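Local coordinates for hypothetical ntf2-like protein (Bacteroides fragilis, PDB 3SBU) that is of unknown function but belongs to the DUF4348 family in the NTF2-like clan, at residues T92-L103 with Q218-L229. Sequence-based numbering, arbitrary orientation.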
loop_
_atom_site.group_PDB
_atom_site.type_symbol
_atom_site.label_atom_id
_atom_site.label_comp_id
_atom_site.label_asym_id
_atom_site.label_seq_id
_atom_site.Cartn_x
_atom_site.Cartn_y
_atom_site.Cartn_z
ATOM N N THR A 92 18.117 -0.402 5.128
ATOM C CA THR A 92 18.224 0.522 4.016
ATOM C C THR A 92 19.509 0.296 3.250
ATOM O O THR A 92 20.490 -0.211 3.800
ATOM C CB THR A 92 18.112 2.007 4.492
ATOM O OG1 THR A 92 19.181 2.323 5.382
ATOM C CG2 THR A 92 16.811 2.318 5.209
ATOM N N LEU A 93 19.482 0.672 1.963
ATOM C CA LEU A 93 20.592 0.671 1.013
ATOM C C LEU A 93 20.542 1.987 0.267
ATOM O O LEU A 93 19.455 2.502 0.041
ATOM C CB LEU A 93 20.541 -0.506 0.015
ATOM C CG LEU A 93 20.598 -1.942 0.543
ATOM C CD1 LEU A 93 20.418 -2.938 -0.617
ATOM C CD2 LEU A 93 21.914 -2.222 1.254
ATOM N N LEU A 94 21.706 2.547 -0.094
ATOM C CA LEU A 94 21.774 3.814 -0.800
ATOM C C LEU A 94 22.550 3.691 -2.074
ATOM O O LEU A 94 23.600 3.048 -2.109
ATOM C CB LEU A 94 22.418 4.903 0.076
ATOM C CG LEU A 94 21.453 5.620 1.009
ATOM C CD1 LEU A 94 22.202 6.214 2.181
ATOM C CD2 LEU A 94 20.675 6.703 0.258
ATOM N N PHE A 95 22.055 4.353 -3.117
ATOM C CA PHE A 95 22.663 4.380 -4.448
ATOM C C PHE A 95 22.575 5.802 -4.998
ATOM O O PHE A 95 21.751 6.575 -4.535
ATOM C CB PHE A 95 21.899 3.385 -5.406
ATOM C CG PHE A 95 21.776 1.973 -4.887
ATOM C CD1 PHE A 95 20.707 1.602 -4.064
ATOM C CD2 PHE A 95 22.744 1.025 -5.186
ATOM C CE1 PHE A 95 20.613 0.302 -3.539
ATOM C CE2 PHE A 95 22.661 -0.276 -4.658
ATOM C CZ PHE A 95 21.593 -0.629 -3.835
ATOM N N ASP A 96 23.360 6.104 -6.026
ATOM C CA ASP A 96 23.347 7.369 -6.763
ATOM C C ASP A 96 22.673 7.200 -8.114
ATOM O O ASP A 96 22.276 8.191 -8.733
ATOM C CB ASP A 96 24.799 7.828 -7.050
ATOM C CG ASP A 96 25.580 8.275 -5.849
ATOM O OD1 ASP A 96 25.014 8.257 -4.727
ATOM O OD2 ASP A 96 26.754 8.640 -6.017
ATOM N N ARG A 97 22.679 5.955 -8.630
ATOM C CA ARG A 97 22.199 5.573 -9.962
ATOM C C ARG A 97 21.481 4.246 -9.880
ATOM O O ARG A 97 21.966 3.346 -9.212
ATOM C CB ARG A 97 23.404 5.433 -10.905
ATOM C CG ARG A 97 24.397 6.575 -10.871
ATOM C CD ARG A 97 25.554 6.341 -11.799
ATOM N NE ARG A 97 26.505 5.381 -11.241
ATOM C CZ ARG A 97 27.789 5.355 -11.573
ATOM N NH1 ARG A 97 28.270 6.213 -12.471
ATOM N NH2 ARG A 97 28.604 4.476 -11.014
ATOM N N GLU A 98 20.380 4.095 -10.618
ATOM C CA GLU A 98 19.524 2.920 -10.594
ATOM C C GLU A 98 20.282 1.670 -11.019
ATOM O O GLU A 98 20.075 0.611 -10.423
ATOM C CB GLU A 98 18.297 3.141 -11.504
ATOM C CG GLU A 98 17.290 2.007 -11.414
ATOM C CD GLU A 98 16.091 2.126 -12.332
ATOM O OE1 GLU A 98 16.016 3.109 -13.099
ATOM O OE2 GLU A 98 15.225 1.229 -12.282
ATOM N N GLU A 99 21.135 1.766 -12.061
ATOM C CA GLU A 99 21.849 0.586 -12.584
ATOM C C GLU A 99 22.813 -0.023 -11.550
ATOM O O GLU A 99 23.106 -1.215 -11.633
ATOM C CB GLU A 99 22.581 0.876 -13.913
ATOM C CG GLU A 99 23.707 1.901 -13.793
ATOM C CD GLU A 99 23.303 3.367 -13.881
ATOM O OE1 GLU A 99 22.113 3.706 -13.662
ATOM O OE2 GLU A 99 24.179 4.175 -14.257
ATOM N N ASP A 100 23.264 0.779 -10.568
ATOM C CA ASP A 100 24.142 0.304 -9.495
ATOM C C ASP A 100 23.433 -0.671 -8.537
ATOM O O ASP A 100 24.114 -1.420 -7.853
ATOM C CB ASP A 100 24.742 1.475 -8.712
ATOM C CG ASP A 100 25.787 2.253 -9.513
ATOM O OD1 ASP A 100 26.310 1.699 -10.517
ATOM O OD2 ASP A 100 26.068 3.408 -9.149
HETATM N N MSE A 101 22.096 -0.740 -8.574
HETATM C CA MSE A 101 21.343 -1.714 -7.780
HETATM C C MSE A 101 21.611 -3.127 -8.280
HETATM O O MSE A 101 21.392 -4.073 -7.532
HETATM C CB MSE A 101 19.844 -1.399 -7.786
HETATM C CG MSE A 101 19.572 -0.013 -7.176
HETATM SE SE MSE A 101 17.736 0.291 -6.659
HETATM C CE MSE A 101 17.145 0.533 -8.104
ATOM N N ASP A 102 22.161 -3.273 -9.498
ATOM C CA ASP A 102 22.563 -4.583 -10.050
ATOM C C ASP A 102 23.646 -5.206 -9.186
ATOM O O ASP A 102 23.807 -6.426 -9.187
ATOM C CB ASP A 102 23.131 -4.445 -11.498
ATOM C CG ASP A 102 22.153 -4.089 -12.598
ATOM O OD1 ASP A 102 20.980 -3.829 -12.291
ATOM O OD2 ASP A 102 22.582 -3.961 -13.743
ATOM N N LEU A 103 24.415 -4.360 -8.477
ATOM C CA LEU A 103 25.558 -4.824 -7.699
ATOM C C LEU A 103 25.156 -5.634 -6.469
ATOM O O LEU A 103 25.972 -6.417 -5.993
ATOM C CB LEU A 103 26.467 -3.642 -7.315
ATOM C CG LEU A 103 27.146 -2.939 -8.510
ATOM C CD1 LEU A 103 27.826 -1.663 -8.081
ATOM C CD2 LEU A 103 28.129 -3.877 -9.229
ATOM N N GLN A 218 28.686 0.186 -5.216
ATOM C CA GLN A 218 27.913 1.253 -5.844
ATOM C C GLN A 218 28.519 2.625 -5.557
ATOM O O GLN A 218 28.998 2.866 -4.468
ATOM C CB GLN A 218 26.414 1.234 -5.423
ATOM C CG GLN A 218 26.110 1.645 -3.952
ATOM C CD GLN A 218 26.103 0.459 -3.027
ATOM O OE1 GLN A 218 26.818 -0.538 -3.214
ATOM N NE2 GLN A 218 25.319 0.575 -1.961
ATOM N N GLN A 219 28.438 3.523 -6.526
ATOM C CA GLN A 219 28.910 4.900 -6.391
ATOM C C GLN A 219 28.174 5.582 -5.249
ATOM O O GLN A 219 26.934 5.456 -5.100
ATOM C CB GLN A 219 28.689 5.675 -7.702
ATOM C CG GLN A 219 29.239 7.107 -7.655
ATOM C CD GLN A 219 28.773 7.849 -8.859
ATOM O OE1 GLN A 219 29.406 7.805 -9.925
ATOM N NE2 GLN A 219 27.676 8.576 -8.699
ATOM N N ASN A 220 28.975 6.244 -4.427
ATOM C CA ASN A 220 28.526 7.017 -3.280
ATOM C C ASN A 220 29.281 8.330 -3.329
ATOM O O ASN A 220 30.300 8.494 -2.661
ATOM C CB ASN A 220 28.789 6.226 -1.997
ATOM C CG ASN A 220 28.231 6.839 -0.746
ATOM O OD1 ASN A 220 28.548 6.397 0.356
ATOM N ND2 ASN A 220 27.355 7.821 -0.873
ATOM N N ASP A 221 28.825 9.235 -4.197
ATOM C CA ASP A 221 29.479 10.533 -4.413
ATOM C C ASP A 221 28.629 11.617 -3.762
ATOM O O ASP A 221 27.434 11.691 -4.038
ATOM C CB ASP A 221 29.666 10.740 -5.927
ATOM C CG ASP A 221 30.088 12.113 -6.449
ATOM O OD1 ASP A 221 30.455 12.985 -5.624
ATOM O OD2 ASP A 221 30.030 12.322 -7.692
ATOM N N ASP A 222 29.224 12.479 -2.895
ATOM C CA ASP A 222 28.396 13.496 -2.230
ATOM C C ASP A 222 28.025 14.632 -3.182
ATOM O O ASP A 222 27.138 15.397 -2.853
ATOM C CB ASP A 222 29.005 14.021 -0.912
ATOM C CG ASP A 222 30.361 14.649 -1.076
ATOM O OD1 ASP A 222 31.334 13.899 -1.351
ATOM O OD2 ASP A 222 30.467 15.876 -0.880
ATOM N N ASN A 223 28.579 14.677 -4.392
ATOM C CA ASN A 223 28.131 15.657 -5.380
ATOM C C ASN A 223 26.998 15.087 -6.285
ATOM O O ASN A 223 26.403 15.841 -7.055
ATOM C CB ASN A 223 29.303 16.136 -6.229
ATOM C CG ASN A 223 30.391 16.775 -5.404
ATOM O OD1 ASN A 223 30.146 17.697 -4.598
ATOM N ND2 ASN A 223 31.607 16.249 -5.547
ATOM N N ALA A 224 26.705 13.771 -6.196
ATOM C CA ALA A 224 25.635 13.126 -7.013
ATOM C C ALA A 224 24.312 13.906 -6.874
ATOM O O ALA A 224 23.955 14.274 -5.764
ATOM C CB ALA A 224 25.438 11.679 -6.567
ATOM N N SER A 225 23.613 14.183 -7.975
ATOM C CA SER A 225 22.347 14.927 -7.939
ATOM C C SER A 225 21.116 13.997 -7.753
ATOM O O SER A 225 19.990 14.482 -7.647
ATOM C CB SER A 225 22.198 15.800 -9.184
ATOM O OG SER A 225 22.064 15.002 -10.341
ATOM N N HIS A 226 21.330 12.677 -7.722
ATOM C CA HIS A 226 20.308 11.699 -7.380
ATOM C C HIS A 226 20.753 10.911 -6.192
ATOM O O HIS A 226 21.948 10.648 -6.022
ATOM C CB HIS A 226 20.000 10.698 -8.509
ATOM C CG HIS A 226 19.153 11.199 -9.632
ATOM N ND1 HIS A 226 18.644 12.488 -9.668
ATOM C CD2 HIS A 226 18.797 10.560 -10.758
ATOM C CE1 HIS A 226 17.977 12.575 -10.803
ATOM N NE2 HIS A 226 18.027 11.432 -11.474
ATOM N N LYS A 227 19.780 10.477 -5.400
ATOM C CA LYS A 227 19.974 9.584 -4.269
ATOM C C LYS A 227 18.804 8.651 -4.254
ATOM O O LYS A 227 17.661 9.092 -4.334
ATOM C CB LYS A 227 20.155 10.336 -2.939
ATOM C CG LYS A 227 21.403 9.874 -2.183
ATOM C CD LYS A 227 22.688 10.574 -2.640
ATOM C CE LYS A 227 23.899 9.866 -2.079
ATOM N NZ LYS A 227 25.173 10.351 -2.682
ATOM N N ILE A 228 19.090 7.366 -4.238
ATOM C CA ILE A 228 18.085 6.305 -4.289
ATOM C C ILE A 228 18.167 5.487 -3.006
ATOM O O ILE A 228 19.194 4.878 -2.720
ATOM C CB ILE A 228 18.297 5.443 -5.550
ATOM C CG1 ILE A 228 18.348 6.328 -6.828
ATOM C CG2 ILE A 228 17.250 4.256 -5.612
ATOM C CD1 ILE A 228 18.834 5.637 -8.002
ATOM N N LEU A 229 17.081 5.496 -2.227
ATOM C CA LEU A 229 17.010 4.807 -0.969
ATOM C C LEU A 229 16.123 3.571 -1.102
ATOM O O LEU A 229 14.917 3.692 -1.320
ATOM C CB LEU A 229 16.504 5.783 0.118
ATOM C CG LEU A 229 16.279 5.215 1.525
ATOM C CD1 LEU A 229 17.589 4.910 2.222
ATOM C CD2 LEU A 229 15.528 6.220 2.375
HETATM O O HOH W 1 25.247 4.148 -6.748
HETATM O O HOH W 2 23.497 10.675 -9.278
#
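D96, just past the end of strand 93-95, pushes its carboxylate into a hollow lined by 219-224 and K227. D96 OD2 receives two nearly straight bonds, from D221 N on its syn lone pair (2.8 Å) and from Q219 NE2 on its anti lone pair (2.8 Å), while A224 CB closes in at 3.4 Å from D96 OD2. K227, bent at chi2 (84°), runs alongside and brings NZ to 2.9 Å from D96 OD1 in a salt bridge, which probably stabilises the buried carboxylate as an anion. Q219 OE1 lies over one guanidinium face of R97, offset toward the rim, without a hydrogen bond; R97 NE bonds D100 OD2 at the guanidinium edge, in its plane. Q218 folds beside the F95 ring, amide and ring planes 22° apart, and sends NE2 to L94 O (3.0 Å); Q218 NE2 also bonds I214 O, and Q218 OE1 accepts from Y216 N. M101 CG sits over the centre of one F95 ring face. I228 CD1 is a second bump, nestling 3.4 Å from E98 N. F95 and I228 form a hydrogen-bonded antiparallel pair, L94 and L229 a non-hydrogen-bonded one, joining strands 93-95 and 226-230 in an antiparallel sheet distinct from the six-stranded mixed sheet of this NTF2-like protein.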